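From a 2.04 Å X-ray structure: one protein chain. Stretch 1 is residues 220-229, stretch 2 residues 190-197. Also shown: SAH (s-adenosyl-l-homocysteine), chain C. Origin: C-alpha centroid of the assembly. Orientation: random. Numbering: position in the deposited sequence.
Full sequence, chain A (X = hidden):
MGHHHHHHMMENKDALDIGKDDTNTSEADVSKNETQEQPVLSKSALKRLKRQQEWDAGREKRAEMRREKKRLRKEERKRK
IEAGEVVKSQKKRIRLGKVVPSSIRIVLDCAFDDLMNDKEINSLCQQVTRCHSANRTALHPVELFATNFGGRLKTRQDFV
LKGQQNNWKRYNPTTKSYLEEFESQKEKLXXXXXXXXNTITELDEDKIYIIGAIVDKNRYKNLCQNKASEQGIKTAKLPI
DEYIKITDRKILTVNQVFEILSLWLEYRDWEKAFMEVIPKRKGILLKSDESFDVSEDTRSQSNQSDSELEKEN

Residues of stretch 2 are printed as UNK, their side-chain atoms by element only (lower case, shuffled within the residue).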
# COMPACT_ATOMS: atom_id res chain seq x y z
N TYR A 220 -6.51 -0.24 16.03
CA TYR A 220 -5.39 0.64 16.34
C TYR A 220 -5.52 2.02 15.71
O TYR A 220 -4.77 2.36 14.81
CB TYR A 220 -4.05 -0.01 15.98
CG TYR A 220 -3.87 -1.35 16.61
CD1 TYR A 220 -3.75 -1.50 17.99
CD2 TYR A 220 -3.82 -2.49 15.82
CE1 TYR A 220 -3.58 -2.77 18.58
CE2 TYR A 220 -3.68 -3.76 16.38
CZ TYR A 220 -3.55 -3.89 17.76
OH TYR A 220 -3.39 -5.15 18.28
N LYS A 221 -6.45 2.82 16.23
CA LYS A 221 -6.71 4.17 15.70
C LYS A 221 -5.46 4.98 15.83
O LYS A 221 -4.77 4.87 16.82
CB LYS A 221 -7.84 4.86 16.48
CG LYS A 221 -9.13 4.07 16.63
CD LYS A 221 -10.19 4.91 17.39
CE LYS A 221 -11.62 4.39 17.17
NZ LYS A 221 -12.68 5.32 17.76
N ASN A 222 -5.16 5.80 14.83
CA ASN A 222 -4.00 6.68 14.86
C ASN A 222 -2.65 6.01 14.81
O ASN A 222 -1.64 6.68 14.88
CB ASN A 222 -4.04 7.60 16.07
CG ASN A 222 -4.84 8.82 15.80
OD1 ASN A 222 -4.34 9.76 15.16
ND2 ASN A 222 -6.10 8.81 16.21
N LEU A 223 -2.64 4.69 14.67
CA LEU A 223 -1.36 3.97 14.71
C LEU A 223 -0.40 4.54 13.65
O LEU A 223 0.72 5.03 13.97
CB LEU A 223 -1.59 2.47 14.49
CG LEU A 223 -0.38 1.54 14.36
CD1 LEU A 223 0.20 1.16 15.71
CD2 LEU A 223 -0.78 0.30 13.59
N CYS A 224 -0.83 4.49 12.40
CA CYS A 224 0.09 4.89 11.32
C CYS A 224 0.31 6.39 11.34
O CYS A 224 1.43 6.88 11.15
CB CYS A 224 -0.38 4.35 9.96
SG CYS A 224 -0.26 2.54 9.96
N GLN A 225 -0.76 7.13 11.64
CA GLN A 225 -0.63 8.56 11.77
C GLN A 225 0.44 8.89 12.81
O GLN A 225 1.26 9.77 12.60
CB GLN A 225 -1.98 9.23 12.09
CG GLN A 225 -1.92 10.77 12.31
CD GLN A 225 -1.58 11.58 11.03
OE1 GLN A 225 -1.90 11.18 9.93
NE2 GLN A 225 -0.93 12.72 11.21
N ASN A 226 0.45 8.16 13.93
CA ASN A 226 1.37 8.48 15.04
C ASN A 226 2.81 8.19 14.68
O ASN A 226 3.72 8.91 15.04
CB ASN A 226 1.01 7.68 16.30
CG ASN A 226 -0.17 8.30 17.05
OD1 ASN A 226 -0.43 9.48 16.91
ND2 ASN A 226 -0.91 7.48 17.79
N LYS A 227 2.99 7.08 14.00
CA LYS A 227 4.29 6.60 13.61
C LYS A 227 4.95 7.60 12.67
O LYS A 227 6.09 8.00 12.89
CB LYS A 227 4.14 5.23 12.94
CG LYS A 227 5.48 4.70 12.40
CD LYS A 227 5.37 3.33 11.85
CE LYS A 227 6.75 2.87 11.37
NZ LYS A 227 6.66 1.45 10.99
N ALA A 228 4.23 8.03 11.64
CA ALA A 228 4.77 8.94 10.64
C ALA A 228 5.03 10.34 11.22
O ALA A 228 6.06 10.94 10.90
CB ALA A 228 3.86 9.03 9.39
N SER A 229 4.12 10.83 12.07
CA SER A 229 4.34 12.12 12.76
C SER A 229 5.61 12.11 13.58
O SER A 229 6.44 13.04 13.47
CB SER A 229 3.17 12.49 13.68
OG SER A 229 1.99 12.45 12.93
N UNK A 190 5.40 9.86 1.84
CA UNK A 190 4.07 10.22 2.32
C UNK A 190 3.47 8.93 2.88
O UNK A 190 3.36 7.93 2.17
c UNK A 190 1.70 10.91 1.64
c UNK A 190 3.16 10.78 1.18
c UNK A 190 3.67 12.11 0.62
N UNK A 191 3.10 8.95 4.16
CA UNK A 191 2.43 7.81 4.78
C UNK A 191 0.91 8.01 4.66
O UNK A 191 0.34 8.95 5.22
c UNK A 191 2.79 3.65 7.81
c UNK A 191 3.91 4.43 7.94
c UNK A 191 3.92 5.72 7.43
c UNK A 191 1.63 4.14 7.21
c UNK A 191 2.85 7.68 6.25
c UNK A 191 1.65 5.46 6.71
c UNK A 191 2.81 6.25 6.79
o UNK A 191 2.85 2.40 8.34
N UNK A 192 0.27 7.13 3.91
CA UNK A 192 -1.19 7.14 3.76
C UNK A 192 -1.87 6.70 5.07
O UNK A 192 -1.55 5.64 5.61
c UNK A 192 -1.31 5.82 0.12
c UNK A 192 -1.06 6.78 1.23
c UNK A 192 -1.75 8.13 0.90
c UNK A 192 -1.58 6.24 2.60
N UNK A 193 -2.79 7.52 5.57
CA UNK A 193 -3.54 7.20 6.79
C UNK A 193 -4.96 7.78 6.74
O UNK A 193 -5.14 8.95 6.41
o UNK A 193 -3.59 7.69 9.23
c UNK A 193 -2.78 7.70 8.05
N UNK A 194 -5.96 6.98 7.09
CA UNK A 194 -7.33 7.51 7.17
C UNK A 194 -7.48 8.64 8.21
O UNK A 194 -8.40 9.44 8.15
c UNK A 194 -8.31 6.37 7.44
N UNK A 195 -6.55 8.69 9.16
CA UNK A 195 -6.56 9.64 10.29
C UNK A 195 -5.87 10.98 10.03
O UNK A 195 -5.90 11.87 10.89
o UNK A 195 -6.03 6.56 12.08
o UNK A 195 -7.94 7.61 11.87
c UNK A 195 -6.69 7.61 11.85
c UNK A 195 -5.96 8.94 11.52
N UNK A 196 -5.25 11.13 8.86
CA UNK A 196 -4.58 12.37 8.51
C UNK A 196 -5.57 13.53 8.40
O UNK A 196 -6.72 13.32 8.02
o UNK A 196 -3.00 13.34 6.92
c UNK A 196 -3.84 12.22 7.19
N UNK A 197 -5.10 14.72 8.75
CA UNK A 197 -5.80 15.99 8.50
C UNK A 197 -5.69 16.40 7.03
O UNK A 197 -6.46 17.23 6.56
c UNK A 197 -5.36 16.94 10.81
o UNK A 197 -6.12 16.04 11.24
c UNK A 197 -5.17 17.12 9.32
o UNK A 197 -4.75 17.73 11.57
N SAH C . -5.46 1.44 12.35
CA SAH C . -4.58 1.14 11.23
CB SAH C . -5.43 0.31 10.23
CG SAH C . -5.16 0.71 8.83
SD SAH C . -5.79 -0.09 7.40
C SAH C . -3.89 2.44 10.84
O SAH C . -3.56 2.77 9.74
OXT SAH C . -3.58 3.21 11.70
C5' SAH C . -4.32 -0.43 6.53
C4' SAH C . -3.67 0.69 5.74
O4' SAH C . -4.43 1.10 4.65
C3' SAH C . -3.33 1.98 6.50
O3' SAH C . -2.14 1.88 7.24
C2' SAH C . -3.27 3.02 5.43
O2' SAH C . -1.98 3.01 4.90
C1' SAH C . -4.29 2.48 4.46
N9 SAH C . -5.58 3.19 4.52
C8 SAH C . -6.73 2.67 4.82
N7 SAH C . -7.71 3.53 4.72
C5 SAH C . -7.19 4.63 4.29
C6 SAH C . -7.66 5.98 3.95
N6 SAH C . -8.92 6.28 4.06
N1 SAH C . -6.77 6.86 3.54
C2 SAH C . -5.49 6.55 3.43
N3 SAH C . -4.99 5.38 3.73
C4 SAH C . -5.77 4.39 4.15
O HOH W 1 -3.52 5.97 11.43

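Position 190 carries three side-chain carbons, one bearing the other two. This fork at CB identifies Val190. Its CA-to-CB bond points away from stretch 1, and the side chain makes no contact with it.

At position 191 one carbon leads into a six-carbon ring bearing a single oxygen, which can only be a tyrosine. The CA-to-CB bond of Tyr191 points toward the helix, and the residue has the largest covered area in the contact, 94 Å². Its CB lies 3.6 Å from Ala228 CB, and its CE2 lies 3.4 Å from Cys224 CB, while Lys227 CD approaches CE1 at 4.3 Å. All three helix atoms sit oblique to the ring. Cys224 SG is 4.7 Å from the ring centroid and 58° off the normal.

Position 192 has four carbons, forked at the second, hence Leu192. With alternation along the strand, its CA-to-CB bond points away; its backbone O instead accepts a 2.8 Å hydrogen bond from SAH O2'.

Position 193 has one carbon and one oxygen. Two hydrogen bonds reach that oxygen: position 195 N donates to it at 3.1 Å with an N-H...acceptor angle of 148°, and water 1 lies 2.8 Å away as acceptor, so the oxygen belongs to a hydroxyl. This is Ser193, whose OG also lies 3.6 Å from Gln225 CB.

A lone carbon at position 194 defines Ala194. Its CA-to-CB bond points away from stretch 1, and its CB packs 3.4 Å from SAH N6.

Position 195 shows two carbons, the second carrying two oxygens: a short carboxylate, Asp195. Asn222 N donates to its OD2 at 3.0 Å with an N-H...acceptor angle of 146°. Its CB also meets Gln225 CB at 4.0 Å.

One carbon and one oxygen recur at position 196, giving Ser196. Gln225 OE1 comes within 3.3 Å of its CA and 3.5 Å of its CB. Ser196 N bonds Ser193 O at 3.3 Å, closing a type I turn.

Position 197 again has two carbons, the second with two oxygens, so it is Asp197; its CG remains 6.1 Å from Gln225 NE2.

The contact joins an apolar end to a polar one. Helix and strand run nearly antiparallel (168°), with axes 8.7 Å apart at closest approach, and Tyr191 packs against the helix. Beyond the strand, water 1 accepts from Gln225 N (3.0 Å) and Ser193 OG, and donates to Asp195 OD2 (2.7 Å) and SAH OXT (2.8 Å). Cys224 N also donates to SAH OXT at 3.1 Å, 171°, so the ligand carboxylate helps tie the two stretches together.

Stretch 2 190-197: VYLSADSD
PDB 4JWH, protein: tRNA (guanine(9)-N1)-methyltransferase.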